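Local coordinates for NanU sialic acid binding protein (Bacteroides fragilis, PDB 4L7T) that probably binds sialic acid with high affinity at the bacterial outer membrane, as a SusD-family partner of the NanO transporter, at residues L289-A294 with G314-L319; S343-Y348 with A360-K365; E49-F54 with D276-W281; G200-S205 with S270-K275. All coordinates share one frame; numbering follows the deposited sequence.

Interaction 1: L289-A294 with G314-L319; sequences LVPQQA and GQLNGL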
loop_
_atom_site.group_PDB
_atom_site.type_symbol
_atom_site.label_atom_id
_atom_site.label_comp_id
_atom_site.label_asym_id
_atom_site.label_seq_id
_atom_site.Cartn_x
_atom_site.Cartn_y
_atom_site.Cartn_z
ATOM N N LEU A 289 -11.292 -6.159 -8.847
ATOM C CA LEU A 289 -10.499 -5.471 -9.840
ATOM C C LEU A 289 -10.164 -6.325 -11.058
ATOM O O LEU A 289 -9.486 -5.871 -11.990
ATOM C CB LEU A 289 -9.152 -5.088 -9.153
ATOM C CG LEU A 289 -9.211 -3.825 -8.263
ATOM C CD1 LEU A 289 -7.749 -3.493 -7.665
ATOM C CD2 LEU A 289 -9.794 -2.589 -8.892
ATOM N N VAL A 290 -10.705 -7.553 -11.107
ATOM C CA VAL A 290 -10.417 -8.467 -12.225
ATOM C C VAL A 290 -11.715 -8.614 -13.017
ATOM O O VAL A 290 -12.721 -8.932 -12.423
ATOM C CB VAL A 290 -9.906 -9.843 -11.700
ATOM C CG1 VAL A 290 -9.725 -10.841 -12.918
ATOM C CG2 VAL A 290 -8.516 -9.574 -10.904
ATOM N N PRO A 291 -11.664 -8.429 -14.341
ATOM C CA PRO A 291 -12.903 -8.596 -15.135
ATOM C C PRO A 291 -13.447 -10.055 -15.191
ATOM O O PRO A 291 -12.757 -11.038 -14.908
ATOM C CB PRO A 291 -12.532 -8.069 -16.505
ATOM C CG PRO A 291 -11.016 -8.330 -16.604
ATOM C CD PRO A 291 -10.482 -8.146 -15.206
ATOM N N GLN A 292 -14.722 -10.143 -15.579
ATOM C CA GLN A 292 -15.452 -11.402 -15.554
ATOM C C GLN A 292 -15.219 -12.204 -16.835
ATOM O O GLN A 292 -15.268 -11.637 -17.934
ATOM C CB GLN A 292 -16.970 -11.040 -15.393
ATOM C CG GLN A 292 -17.811 -12.331 -15.160
ATOM C CD GLN A 292 -19.263 -12.122 -15.475
ATOM O OE1 GLN A 292 -20.128 -12.354 -14.606
ATOM N NE2 GLN A 292 -19.551 -11.862 -16.738
ATOM N N GLN A 293 -14.966 -13.511 -16.714
ATOM C CA GLN A 293 -14.658 -14.290 -17.925
ATOM C C GLN A 293 -15.843 -14.303 -18.868
ATOM O O GLN A 293 -15.684 -14.114 -20.079
ATOM C CB GLN A 293 -14.219 -15.710 -17.513
ATOM C CG GLN A 293 -13.825 -16.640 -18.683
ATOM C CD GLN A 293 -13.465 -17.994 -18.154
ATOM O OE1 GLN A 293 -14.332 -18.727 -17.681
ATOM N NE2 GLN A 293 -12.160 -18.320 -18.166
ATOM N N ALA A 294 -17.057 -14.487 -18.327
ATOM C CA ALA A 294 -18.244 -14.489 -19.222
ATOM C C ALA A 294 -18.349 -13.281 -20.193
ATOM O O ALA A 294 -18.385 -13.472 -21.423
ATOM C CB ALA A 294 -19.538 -14.675 -18.401
ATOM N N GLY A 314 -8.550 -14.287 -21.544
ATOM C CA GLY A 314 -9.754 -15.143 -21.466
ATOM C C GLY A 314 -9.671 -16.034 -20.224
ATOM O O GLY A 314 -10.700 -16.597 -19.762
ATOM N N GLN A 315 -8.481 -16.106 -19.610
ATOM C CA GLN A 315 -8.308 -16.805 -18.307
ATOM C C GLN A 315 -8.706 -15.977 -17.077
ATOM O O GLN A 315 -8.752 -16.511 -15.984
ATOM C CB GLN A 315 -6.838 -17.251 -18.100
ATOM C CG GLN A 315 -6.355 -18.239 -19.158
ATOM C CD GLN A 315 -4.857 -18.108 -19.390
ATOM O OE1 GLN A 315 -4.123 -17.467 -18.575
ATOM N NE2 GLN A 315 -4.369 -18.689 -20.500
ATOM N N LEU A 316 -8.921 -14.673 -17.207
ATOM C CA LEU A 316 -9.257 -13.846 -16.002
ATOM C C LEU A 316 -10.698 -14.023 -15.598
ATOM O O LEU A 316 -11.549 -14.020 -16.442
ATOM C CB LEU A 316 -9.073 -12.391 -16.387
ATOM C CG LEU A 316 -7.630 -12.041 -16.790
ATOM C CD1 LEU A 316 -7.528 -10.614 -17.343
ATOM C CD2 LEU A 316 -6.679 -12.264 -15.600
ATOM N N ASN A 317 -10.984 -14.246 -14.325
ATOM C CA ASN A 317 -12.385 -14.392 -13.958
ATOM C C ASN A 317 -12.645 -13.879 -12.590
ATOM O O ASN A 317 -12.585 -14.627 -11.569
ATOM C CB ASN A 317 -12.856 -15.883 -14.058
ATOM C CG ASN A 317 -14.358 -16.004 -13.782
ATOM O OD1 ASN A 317 -15.129 -15.123 -14.203
ATOM N ND2 ASN A 317 -14.784 -17.061 -13.086
ATOM N N GLY A 318 -13.037 -12.596 -12.543
ATOM C CA GLY A 318 -13.316 -11.955 -11.305
ATOM C C GLY A 318 -14.550 -11.073 -11.501
ATOM O O GLY A 318 -15.377 -11.329 -12.373
ATOM N N LEU A 319 -14.637 -10.028 -10.687
ATOM C CA LEU A 319 -15.698 -8.986 -10.862
ATOM C C LEU A 319 -15.077 -7.591 -10.675
ATOM O O LEU A 319 -14.126 -7.436 -9.861
ATOM C CB LEU A 319 -16.842 -9.217 -9.874
ATOM C CG LEU A 319 -17.656 -10.479 -10.223
ATOM C CD1 LEU A 319 -18.626 -10.793 -9.133
ATOM C CD2 LEU A 319 -18.449 -10.381 -11.529
HETATM O O HOH W 1 -17.421 -15.710 -15.597
#

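Interaction 2: S343-Y348 with A360-K365; sequences SMTAVY and APFCNK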
loop_
_atom_site.group_PDB
_atom_site.type_symbol
_atom_site.label_atom_id
_atom_site.label_comp_id
_atom_site.label_asym_id
_atom_site.label_seq_id
_atom_site.Cartn_x
_atom_site.Cartn_y
_atom_site.Cartn_z
ATOM N N SER A 343 0.742 -1.366 -15.983
ATOM C CA SER A 343 -0.251 -1.033 -14.911
ATOM C C SER A 343 -1.695 -1.302 -15.317
ATOM O O SER A 343 -2.533 -1.624 -14.468
ATOM C CB SER A 343 -0.178 0.458 -14.505
ATOM O OG SER A 343 1.123 0.749 -13.943
ATOM N N MET A 344 -1.962 -1.081 -16.608
ATOM C CA MET A 344 -3.366 -1.179 -17.107
ATOM C C MET A 344 -3.461 -1.839 -18.477
ATOM O O MET A 344 -2.593 -1.558 -19.337
ATOM C CB MET A 344 -3.983 0.235 -17.234
ATOM C CG MET A 344 -4.407 0.848 -15.906
ATOM S SD MET A 344 -5.043 2.574 -16.096
ATOM C CE MET A 344 -3.548 3.512 -16.387
ATOM N N THR A 345 -4.508 -2.674 -18.652
ATOM C CA THR A 345 -4.895 -3.171 -19.985
ATOM C C THR A 345 -6.168 -2.428 -20.385
ATOM O O THR A 345 -7.073 -2.301 -19.583
ATOM C CB THR A 345 -5.045 -4.688 -19.982
ATOM O OG1 THR A 345 -3.773 -5.280 -19.645
ATOM C CG2 THR A 345 -5.407 -5.248 -21.386
ATOM N N ALA A 346 -6.233 -1.986 -21.638
ATOM C CA ALA A 346 -7.500 -1.470 -22.205
ATOM C C ALA A 346 -8.382 -2.568 -22.852
ATOM O O ALA A 346 -7.915 -3.589 -23.416
ATOM C CB ALA A 346 -7.213 -0.366 -23.191
ATOM N N VAL A 347 -9.668 -2.369 -22.657
ATOM C CA VAL A 347 -10.730 -3.164 -23.249
ATOM C C VAL A 347 -11.316 -2.379 -24.403
ATOM O O VAL A 347 -11.490 -1.169 -24.326
ATOM C CB VAL A 347 -11.841 -3.468 -22.186
ATOM C CG1 VAL A 347 -12.988 -4.312 -22.847
ATOM C CG2 VAL A 347 -11.229 -4.341 -21.053
ATOM N N TYR A 348 -11.620 -3.112 -25.485
ATOM C CA TYR A 348 -12.251 -2.526 -26.672
ATOM C C TYR A 348 -13.481 -3.341 -27.034
ATOM O O TYR A 348 -13.723 -4.460 -26.499
ATOM C CB TYR A 348 -11.283 -2.500 -27.893
ATOM C CG TYR A 348 -9.995 -1.753 -27.647
ATOM C CD1 TYR A 348 -9.800 -0.450 -28.105
ATOM C CD2 TYR A 348 -8.999 -2.345 -26.857
ATOM C CE1 TYR A 348 -8.613 0.237 -27.835
ATOM C CE2 TYR A 348 -7.828 -1.668 -26.609
ATOM C CZ TYR A 348 -7.630 -0.403 -27.097
ATOM O OH TYR A 348 -6.400 0.163 -26.754
ATOM N N ALA A 360 -12.676 0.923 -21.826
ATOM C CA ALA A 360 -12.247 1.193 -20.403
ATOM C C ALA A 360 -11.031 0.372 -20.042
ATOM O O ALA A 360 -10.716 -0.637 -20.745
ATOM C CB ALA A 360 -13.434 0.827 -19.339
ATOM N N PRO A 361 -10.371 0.696 -18.897
ATOM C CA PRO A 361 -9.177 -0.066 -18.548
ATOM C C PRO A 361 -9.413 -0.968 -17.341
ATOM O O PRO A 361 -10.401 -0.755 -16.648
ATOM C CB PRO A 361 -8.182 1.039 -18.226
ATOM C CG PRO A 361 -9.001 2.115 -17.458
ATOM C CD PRO A 361 -10.418 2.007 -18.197
ATOM N N PHE A 362 -8.527 -1.942 -17.084
ATOM C CA PHE A 362 -8.539 -2.796 -15.873
ATOM C C PHE A 362 -7.066 -2.982 -15.439
ATOM O O PHE A 362 -6.148 -2.726 -16.219
ATOM C CB PHE A 362 -9.285 -4.135 -16.016
ATOM C CG PHE A 362 -8.681 -5.110 -16.976
ATOM C CD1 PHE A 362 -7.714 -6.048 -16.517
ATOM C CD2 PHE A 362 -9.122 -5.168 -18.292
ATOM C CE1 PHE A 362 -7.164 -6.995 -17.418
ATOM C CE2 PHE A 362 -8.604 -6.096 -19.146
ATOM C CZ PHE A 362 -7.611 -7.004 -18.712
ATOM N N CYS A 363 -6.901 -3.311 -14.180
ATOM C CA CYS A 363 -5.598 -3.441 -13.569
ATOM C C CYS A 363 -4.796 -4.570 -14.242
ATOM O O CYS A 363 -5.268 -5.728 -14.299
ATOM C CB CYS A 363 -5.840 -3.761 -12.072
ATOM S SG CYS A 363 -4.224 -4.115 -11.248
ATOM N N ASN A 364 -3.561 -4.235 -14.667
ATOM C CA ASN A 364 -2.642 -5.267 -15.229
ATOM C C ASN A 364 -1.367 -5.453 -14.393
ATOM O O ASN A 364 -0.423 -6.173 -14.770
ATOM C CB ASN A 364 -2.275 -4.911 -16.640
ATOM C CG ASN A 364 -1.676 -6.101 -17.442
ATOM O OD1 ASN A 364 -2.110 -7.275 -17.335
ATOM N ND2 ASN A 364 -0.610 -5.790 -18.192
ATOM N N LYS A 365 -1.346 -4.777 -13.265
ATOM C CA LYS A 365 -0.107 -4.823 -12.422
ATOM C C LYS A 365 0.093 -6.214 -11.781
ATOM O O LYS A 365 1.248 -6.647 -11.576
ATOM C CB LYS A 365 -0.157 -3.755 -11.319
ATOM C CG LYS A 365 1.155 -3.770 -10.452
ATOM C CD LYS A 365 1.264 -2.476 -9.633
ATOM C CE LYS A 365 1.790 -1.260 -10.519
ATOM N NZ LYS A 365 1.950 0.010 -9.608
HETATM O O HOH W 2 1.797 2.202 -11.481
#

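Interaction 3: E49-F54 with D276-W281; sequences ECSFNF and DEYNMW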
loop_
_atom_site.group_PDB
_atom_site.type_symbol
_atom_site.label_atom_id
_atom_site.label_comp_id
_atom_site.label_asym_id
_atom_site.label_seq_id
_atom_site.Cartn_x
_atom_site.Cartn_y
_atom_site.Cartn_z
ATOM N N GLU A 49 -3.500 -10.954 6.784
ATOM C CA GLU A 49 -5.009 -10.907 6.797
ATOM C C GLU A 49 -5.568 -9.459 6.717
ATOM O O GLU A 49 -6.782 -9.239 6.477
ATOM C CB GLU A 49 -5.585 -11.588 8.035
ATOM C CG GLU A 49 -5.387 -13.084 7.974
ATOM C CD GLU A 49 -5.855 -13.859 9.218
ATOM O OE1 GLU A 49 -6.174 -13.265 10.280
ATOM O OE2 GLU A 49 -5.868 -15.100 9.099
ATOM N N CYS A 50 -4.709 -8.490 6.960
ATOM C CA CYS A 50 -5.105 -7.088 6.930
ATOM C C CYS A 50 -4.722 -6.444 5.610
ATOM O O CYS A 50 -4.937 -5.241 5.410
ATOM C CB CYS A 50 -4.466 -6.308 8.078
ATOM S SG CYS A 50 -4.904 -6.727 9.796
ATOM N N SER A 51 -4.186 -7.228 4.685
ATOM C CA SER A 51 -3.614 -6.659 3.452
ATOM C C SER A 51 -4.626 -6.000 2.488
ATOM O O SER A 51 -4.338 -4.961 1.921
ATOM C CB SER A 51 -2.680 -7.616 2.739
ATOM O OG SER A 51 -3.362 -8.764 2.249
ATOM N N PHE A 52 -5.810 -6.575 2.348
ATOM C CA PHE A 52 -6.850 -5.908 1.504
ATOM C C PHE A 52 -7.152 -4.565 2.148
ATOM O O PHE A 52 -7.317 -3.587 1.423
ATOM C CB PHE A 52 -8.107 -6.762 1.568
ATOM C CG PHE A 52 -9.263 -6.215 0.724
ATOM C CD1 PHE A 52 -9.068 -5.764 -0.583
ATOM C CD2 PHE A 52 -10.550 -6.200 1.292
ATOM C CE1 PHE A 52 -10.135 -5.206 -1.320
ATOM C CE2 PHE A 52 -11.605 -5.657 0.572
ATOM C CZ PHE A 52 -11.403 -5.231 -0.755
ATOM N N ASN A 53 -7.269 -4.519 3.473
ATOM C CA ASN A 53 -7.556 -3.265 4.236
ATOM C C ASN A 53 -6.445 -2.217 4.098
ATOM O O ASN A 53 -6.739 -1.026 3.924
ATOM C CB ASN A 53 -7.895 -3.513 5.683
ATOM C CG ASN A 53 -9.314 -4.083 5.832
ATOM O OD1 ASN A 53 -10.182 -3.800 5.012
ATOM N ND2 ASN A 53 -9.537 -4.854 6.873
ATOM N N PHE A 54 -5.175 -2.664 4.082
ATOM C CA PHE A 54 -4.068 -1.718 3.761
ATOM C C PHE A 54 -4.336 -1.039 2.410
ATOM O O PHE A 54 -4.158 0.150 2.313
ATOM C CB PHE A 54 -2.684 -2.421 3.735
ATOM C CG PHE A 54 -2.275 -3.072 5.096
ATOM C CD1 PHE A 54 -2.732 -2.579 6.299
ATOM C CD2 PHE A 54 -1.412 -4.139 5.102
ATOM C CE1 PHE A 54 -2.328 -3.166 7.530
ATOM C CE2 PHE A 54 -1.052 -4.740 6.357
ATOM C CZ PHE A 54 -1.478 -4.235 7.513
ATOM N N ASP A 276 -2.220 -22.403 -1.891
ATOM C CA ASP A 276 -2.645 -23.210 -0.758
ATOM C C ASP A 276 -2.373 -22.560 0.571
ATOM O O ASP A 276 -2.576 -23.165 1.646
ATOM C CB ASP A 276 -2.016 -24.606 -0.840
ATOM C CG ASP A 276 -2.507 -25.377 -2.062
ATOM O OD1 ASP A 276 -3.306 -24.822 -2.862
ATOM O OD2 ASP A 276 -2.113 -26.548 -2.212
ATOM N N GLU A 277 -1.933 -21.302 0.510
ATOM C CA GLU A 277 -1.682 -20.580 1.735
ATOM C C GLU A 277 -2.587 -19.353 1.818
ATOM O O GLU A 277 -3.269 -19.143 2.809
ATOM C CB GLU A 277 -0.218 -20.176 1.809
ATOM C CG GLU A 277 0.160 -19.500 3.116
ATOM C CD GLU A 277 1.478 -19.991 3.669
ATOM O OE1 GLU A 277 2.230 -20.719 2.948
ATOM O OE2 GLU A 277 1.746 -19.662 4.843
ATOM N N TYR A 278 -2.576 -18.532 0.779
ATOM C CA TYR A 278 -3.395 -17.294 0.808
ATOM C C TYR A 278 -3.497 -16.691 -0.578
ATOM O O TYR A 278 -2.508 -16.478 -1.238
ATOM C CB TYR A 278 -2.769 -16.237 1.752
ATOM C CG TYR A 278 -3.712 -15.228 2.356
ATOM C CD1 TYR A 278 -4.465 -15.529 3.505
ATOM C CD2 TYR A 278 -3.789 -13.933 1.858
ATOM C CE1 TYR A 278 -5.308 -14.593 4.085
ATOM C CE2 TYR A 278 -4.639 -13.003 2.426
ATOM C CZ TYR A 278 -5.390 -13.329 3.535
ATOM O OH TYR A 278 -6.197 -12.361 4.105
ATOM N N ASN A 279 -4.714 -16.412 -1.041
ATOM C CA ASN A 279 -4.874 -15.680 -2.289
ATOM C C ASN A 279 -4.751 -14.170 -1.989
ATOM O O ASN A 279 -5.011 -13.709 -0.864
ATOM C CB ASN A 279 -6.295 -15.886 -2.824
ATOM C CG ASN A 279 -6.541 -17.317 -3.297
ATOM O OD1 ASN A 279 -7.517 -17.968 -2.853
ATOM N ND2 ASN A 279 -5.710 -17.803 -4.217
ATOM N N MET A 280 -4.309 -13.455 -2.995
ATOM C CA MET A 280 -4.024 -11.982 -2.842
ATOM C C MET A 280 -5.271 -11.303 -2.288
ATOM O O MET A 280 -6.367 -11.490 -2.798
ATOM C CB MET A 280 -3.639 -11.378 -4.190
ATOM C CG MET A 280 -3.379 -9.850 -3.962
ATOM S SD MET A 280 -2.707 -9.114 -5.429
ATOM C CE MET A 280 -2.889 -7.318 -5.194
ATOM N N TRP A 281 -5.102 -10.586 -1.183
ATOM C CA TRP A 281 -6.208 -9.920 -0.506
ATOM C C TRP A 281 -7.330 -10.879 -0.106
ATOM O O TRP A 281 -8.487 -10.473 -0.058
ATOM C CB TRP A 281 -6.781 -8.744 -1.343
ATOM C CG TRP A 281 -5.768 -7.661 -1.720
ATOM C CD1 TRP A 281 -4.487 -7.474 -1.194
ATOM C CD2 TRP A 281 -5.985 -6.584 -2.651
ATOM N NE1 TRP A 281 -3.898 -6.390 -1.815
ATOM C CE2 TRP A 281 -4.786 -5.818 -2.693
ATOM C CE3 TRP A 281 -7.080 -6.204 -3.473
ATOM C CZ2 TRP A 281 -4.642 -4.691 -3.550
ATOM C CZ3 TRP A 281 -6.944 -5.098 -4.322
ATOM C CH2 TRP A 281 -5.744 -4.330 -4.329
HETATM O O HOH W 3 -6.645 -9.503 3.062
HETATM O O HOH W 4 -2.622 -10.453 0.137
#

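Interaction 4: G200-S205 with S270-K275; sequences GRYYWS and SIRNAK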
loop_
_atom_site.group_PDB
_atom_site.type_symbol
_atom_site.label_atom_id
_atom_site.label_comp_id
_atom_site.label_asym_id
_atom_site.label_seq_id
_atom_site.Cartn_x
_atom_site.Cartn_y
_atom_site.Cartn_z
ATOM N N GLY A 200 14.323 -12.825 4.894
ATOM C CA GLY A 200 13.868 -12.570 3.552
ATOM C C GLY A 200 12.979 -11.291 3.498
ATOM O O GLY A 200 12.714 -10.686 4.496
ATOM N N ARG A 201 12.653 -10.892 2.277
ATOM C CA ARG A 201 11.942 -9.591 2.044
ATOM C C ARG A 201 10.431 -9.671 2.324
ATOM O O ARG A 201 9.764 -8.642 2.220
ATOM C CB ARG A 201 12.223 -9.069 0.644
ATOM C CG ARG A 201 13.791 -8.742 0.406
ATOM C CD ARG A 201 14.176 -8.779 -1.088
ATOM N NE ARG A 201 15.655 -8.773 -1.177
ATOM C CZ ARG A 201 16.431 -7.682 -1.252
ATOM N NH1 ARG A 201 15.902 -6.432 -1.257
ATOM N NH2 ARG A 201 17.782 -7.825 -1.342
ATOM N N TYR A 202 9.959 -10.878 2.719
ATOM C CA TYR A 202 8.583 -11.006 3.170
ATOM C C TYR A 202 8.463 -11.095 4.675
ATOM O O TYR A 202 7.357 -11.410 5.163
ATOM C CB TYR A 202 8.006 -12.311 2.647
ATOM C CG TYR A 202 8.074 -12.657 1.225
ATOM C CD1 TYR A 202 7.223 -12.044 0.307
ATOM C CD2 TYR A 202 8.897 -13.696 0.785
ATOM C CE1 TYR A 202 7.212 -12.417 -1.013
ATOM C CE2 TYR A 202 8.884 -14.087 -0.558
ATOM C CZ TYR A 202 8.030 -13.441 -1.440
ATOM O OH TYR A 202 7.983 -13.757 -2.762
ATOM N N TYR A 203 9.514 -10.711 5.424
ATOM C CA TYR A 203 9.535 -10.538 6.856
ATOM C C TYR A 203 10.040 -9.174 7.169
ATOM O O TYR A 203 10.908 -8.632 6.409
ATOM C CB TYR A 203 10.438 -11.624 7.573
ATOM C CG TYR A 203 9.693 -12.969 7.568
ATOM C CD1 TYR A 203 8.939 -13.339 8.656
ATOM C CD2 TYR A 203 9.697 -13.754 6.444
ATOM C CE1 TYR A 203 8.199 -14.526 8.645
ATOM C CE2 TYR A 203 8.921 -14.965 6.407
ATOM C CZ TYR A 203 8.174 -15.289 7.502
ATOM O OH TYR A 203 7.449 -16.480 7.515
ATOM N N TRP A 204 9.622 -8.634 8.312
ATOM C CA TRP A 204 10.049 -7.304 8.672
ATOM C C TRP A 204 11.580 -7.243 8.925
ATOM O O TRP A 204 12.201 -8.244 9.325
ATOM C CB TRP A 204 9.235 -6.827 9.897
ATOM C CG TRP A 204 9.266 -5.339 10.068
ATOM C CD1 TRP A 204 10.172 -4.623 10.740
ATOM C CD2 TRP A 204 8.337 -4.401 9.474
ATOM N NE1 TRP A 204 9.838 -3.229 10.684
ATOM C CE2 TRP A 204 8.699 -3.105 9.943
ATOM C CE3 TRP A 204 7.195 -4.547 8.688
ATOM C CZ2 TRP A 204 8.001 -1.919 9.558
ATOM C CZ3 TRP A 204 6.480 -3.348 8.299
ATOM C CH2 TRP A 204 6.906 -2.082 8.726
ATOM N N SER A 205 12.189 -6.098 8.664
ATOM C CA SER A 205 13.699 -5.964 8.720
ATOM C C SER A 205 14.002 -4.502 9.082
ATOM O O SER A 205 13.075 -3.655 9.145
ATOM C CB SER A 205 14.306 -6.290 7.359
ATOM O OG SER A 205 13.921 -5.316 6.398
ATOM N N SER A 270 7.232 -7.142 1.580
ATOM C CA SER A 270 6.048 -7.503 0.777
ATOM C C SER A 270 5.242 -8.496 1.543
ATOM O O SER A 270 5.783 -9.243 2.350
ATOM C CB SER A 270 6.535 -8.101 -0.528
ATOM O OG SER A 270 5.528 -8.397 -1.479
ATOM N N ILE A 271 3.933 -8.477 1.312
ATOM C CA ILE A 271 3.023 -9.515 1.843
ATOM C C ILE A 271 3.075 -10.685 0.918
ATOM O O ILE A 271 2.820 -10.603 -0.248
ATOM C CB ILE A 271 1.611 -8.947 1.885
ATOM C CG1 ILE A 271 1.536 -7.743 2.801
ATOM C CG2 ILE A 271 0.640 -10.077 2.379
ATOM C CD1 ILE A 271 1.919 -7.887 4.159
ATOM N N ARG A 272 3.486 -11.872 1.419
ATOM C CA ARG A 272 3.607 -13.032 0.605
ATOM C C ARG A 272 2.271 -13.781 0.581
ATOM O O ARG A 272 1.741 -14.154 1.642
ATOM C CB ARG A 272 4.680 -14.066 1.095
ATOM C CG ARG A 272 4.935 -15.167 -0.078
ATOM C CD ARG A 272 5.904 -16.308 0.277
ATOM N NE ARG A 272 5.330 -17.179 1.287
ATOM C CZ ARG A 272 5.053 -18.473 1.130
ATOM N NH1 ARG A 272 5.345 -19.111 -0.005
ATOM N NH2 ARG A 272 4.499 -19.132 2.136
ATOM N N ASN A 273 1.801 -13.905 -0.633
ATOM C CA ASN A 273 0.637 -14.694 -1.031
ATOM C C ASN A 273 1.185 -15.947 -1.750
ATOM O O ASN A 273 2.232 -15.940 -2.457
ATOM C CB ASN A 273 -0.316 -13.861 -1.945
ATOM C CG ASN A 273 -0.801 -12.584 -1.258
ATOM O OD1 ASN A 273 -0.643 -11.470 -1.824
ATOM N ND2 ASN A 273 -1.254 -12.671 0.019
ATOM N N ALA A 274 0.468 -17.067 -1.622
ATOM C CA ALA A 274 1.050 -18.281 -2.182
ATOM C C ALA A 274 -0.046 -19.315 -2.336
ATOM O O ALA A 274 -0.991 -19.304 -1.544
ATOM C CB ALA A 274 2.150 -18.813 -1.222
ATOM N N LYS A 275 0.085 -20.148 -3.359
ATOM C CA LYS A 275 -0.670 -21.444 -3.470
ATOM C C LYS A 275 -0.951 -22.085 -2.116
ATOM O O LYS A 275 -0.034 -22.293 -1.304
ATOM C CB LYS A 275 0.083 -22.478 -4.284
ATOM C CG LYS A 275 0.410 -22.107 -5.676
ATOM C CD LYS A 275 0.887 -23.322 -6.537
ATOM C CE LYS A 275 1.486 -24.442 -5.724
ATOM N NZ LYS A 275 2.244 -25.434 -6.590
HETATM O O HOH W 5 4.913 -10.890 4.533
#

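Interaction 1: L289-A294 with G314-L319
Val290 lays its CG1, anti to the backbone N (chi1 175°), against Leu316 CB at 3.9 Å, the two side chains crossing at about a right angle. Gly318, having no side chain, brings its CA to 4.0 Å from Val290 CB. Next along, Pro291 touches Leu316 CD1 with its CG, and its carbonyl O accepts a 2.8 Å bond from Gly318 N, which sits well above the carbonyl plane. Gln292 is the N-cap of helix 293-299, a short helix of the SusD-family fold, and its CA packs 3.2 Å from Gly318 O. The first turn of that helix is met by an asparagine from the other loop: Gln293 N points almost straight at Asn317 OD1 (3.0 Å, 170° at the hydrogen), while Asn317 ND2 is held by Gln376. Gln293 then extends its side chain so that NE2 reaches Gly314 O at 2.8 Å, in the Gly314 carbonyl plane and close to the plane of its own amide. At Ala294, a water accepts from the backbone N and donates to Asn317 OD1.

Interaction 2: S343-Y348 with A360-K365
Thr345 and Phe362 lie side by side on one face of a two-stranded antiparallel hairpin, pointing the same way. Phe362 CG stands between its backbone N and carbonyl carbon (chi1 66°), and the ring rests over Thr345, whose CB is 4.0 Å from the ring centroid in a CH-pi contact displaced toward the rim. Val347 approaches the same ring differently: its CG2 meets the edge, in plane, 3.6 Å from Phe362 CD2, side chains at about a right angle. Met344 runs alongside Pro361, SD to CB 4.1 Å. Thr345 and Phe362 form a hydrogen-bonded pair, each backbone N donating to the other's O at 2.9 Å. Asn364 N bonds Ser343 O at 2.8 Å, and Asn364 ND2 turns to Asp341 O. A water bridges Ser343 OG, which also bonds Arg339 O, and Lys365 NZ, which bonds Met465 O and forms a salt bridge with Glu467. Apolar packing joins Thr345 and Val347 to Phe362 and Met344 to Pro361, whereas the buried lysine charge probably depends on these polar partners.

Interaction 3: E49-F54 with D276-W281
Phe52 and Trp281 form the tight half. Phe52 CA sits over one face of the indole, 4.1 Å from the centroid of its five-membered ring, and Phe52 CD1 comes within 3.5 Å of Trp281 CE3. The phenyl ring is tilted 43° to the indole plane, and its side chain crosses the tryptophan at about a right angle. Ser51 OG lies near the indole plane, at its edge, 3.8 Å from Trp281 CD1. Between these buried residues a water donates to Ser51 OG, which also bonds Arg48 O, and accepts from Trp281 N. The other half is looser and wet, with Glu49 as its exposed rim. Tyr278 OH touches Glu49 CA at 3.3 Å, but its polar link to helix 51-58 runs through a water 3.1 Å away that accepts from Phe52 N. Phe55 stacks on Trp281, while Tyr383 and Phe285 meet it edge-to-face. The arrangement is an aromatic cluster joining the start of an N-terminal helix to a distant loop of the SusD-family region.

Interaction 4: G200-S205 with S270-K275
The ring of Tyr202 carries Arg272 on one face and Ser270 O at its edge, in plane. Arg272 CB sits above that face, offset toward the rim, 3.7 Å from the ring centroid and 3.3 Å from Tyr202 CD1. The aliphatic chain then crosses the face, CB near CD1, CG over the ring on the CE1 side and CD toward CE2, so that three methylene groups in succession touch the aromatic surface. Arg272 CG is anti to the backbone N (chi1 -168°), and a bend at chi3 turns NE away from the line of the chain. The guanidinium is inclined 65° to the phenol plane, and one of its faces receives Ala274 CB. At the far end of the ring, Tyr202 OH bonds Asp382. Behind these side chains one direct hydrogen bond joins the backbones: Ser270 N donates to Arg201 O at 3.0 Å, in the carbonyl plane, the acceptor lying within the type I turn Gly200 to Tyr203. Close by, a water donates to both Tyr202 O (2.6 Å) and Ser270 O (2.9 Å), joining the turn to strand 267-271. The tyrosine is therefore used in two ways, its face for CH-pi packing and its hydroxyl for an acidic partner. Arg272 is likewise divided: its methylenes give the apolar surface, while its charge is directed to a salt bridge with Glu277, which probably steadies the chain across the ring.

The four contacts form two touching pairs with a bridge between them. Interactions 1 and 2, with centres 12 Å apart, share the Phe362 ring, whose CE1 packs 3.6 Å from Leu316 CD1 and whose CD1 lies 3.7 Å from Pro291 CD. Interactions 3 and 4 lie 11 Å apart between centres; their second segments are consecutive, both segments of interaction 4 fall between those of interaction 3, and a salt bridge between Glu277 OE1 and Arg272 NH2 (2.9 Å) ties them. Leu289 CD1, 3.8 Å from Trp281 CZ3, connects interaction 1 to interaction 3. Interactions 2 and 4 remain separate, about 11 Å between nearest atoms. The sodium ion is bound elsewhere, at Thr483 and Thr486.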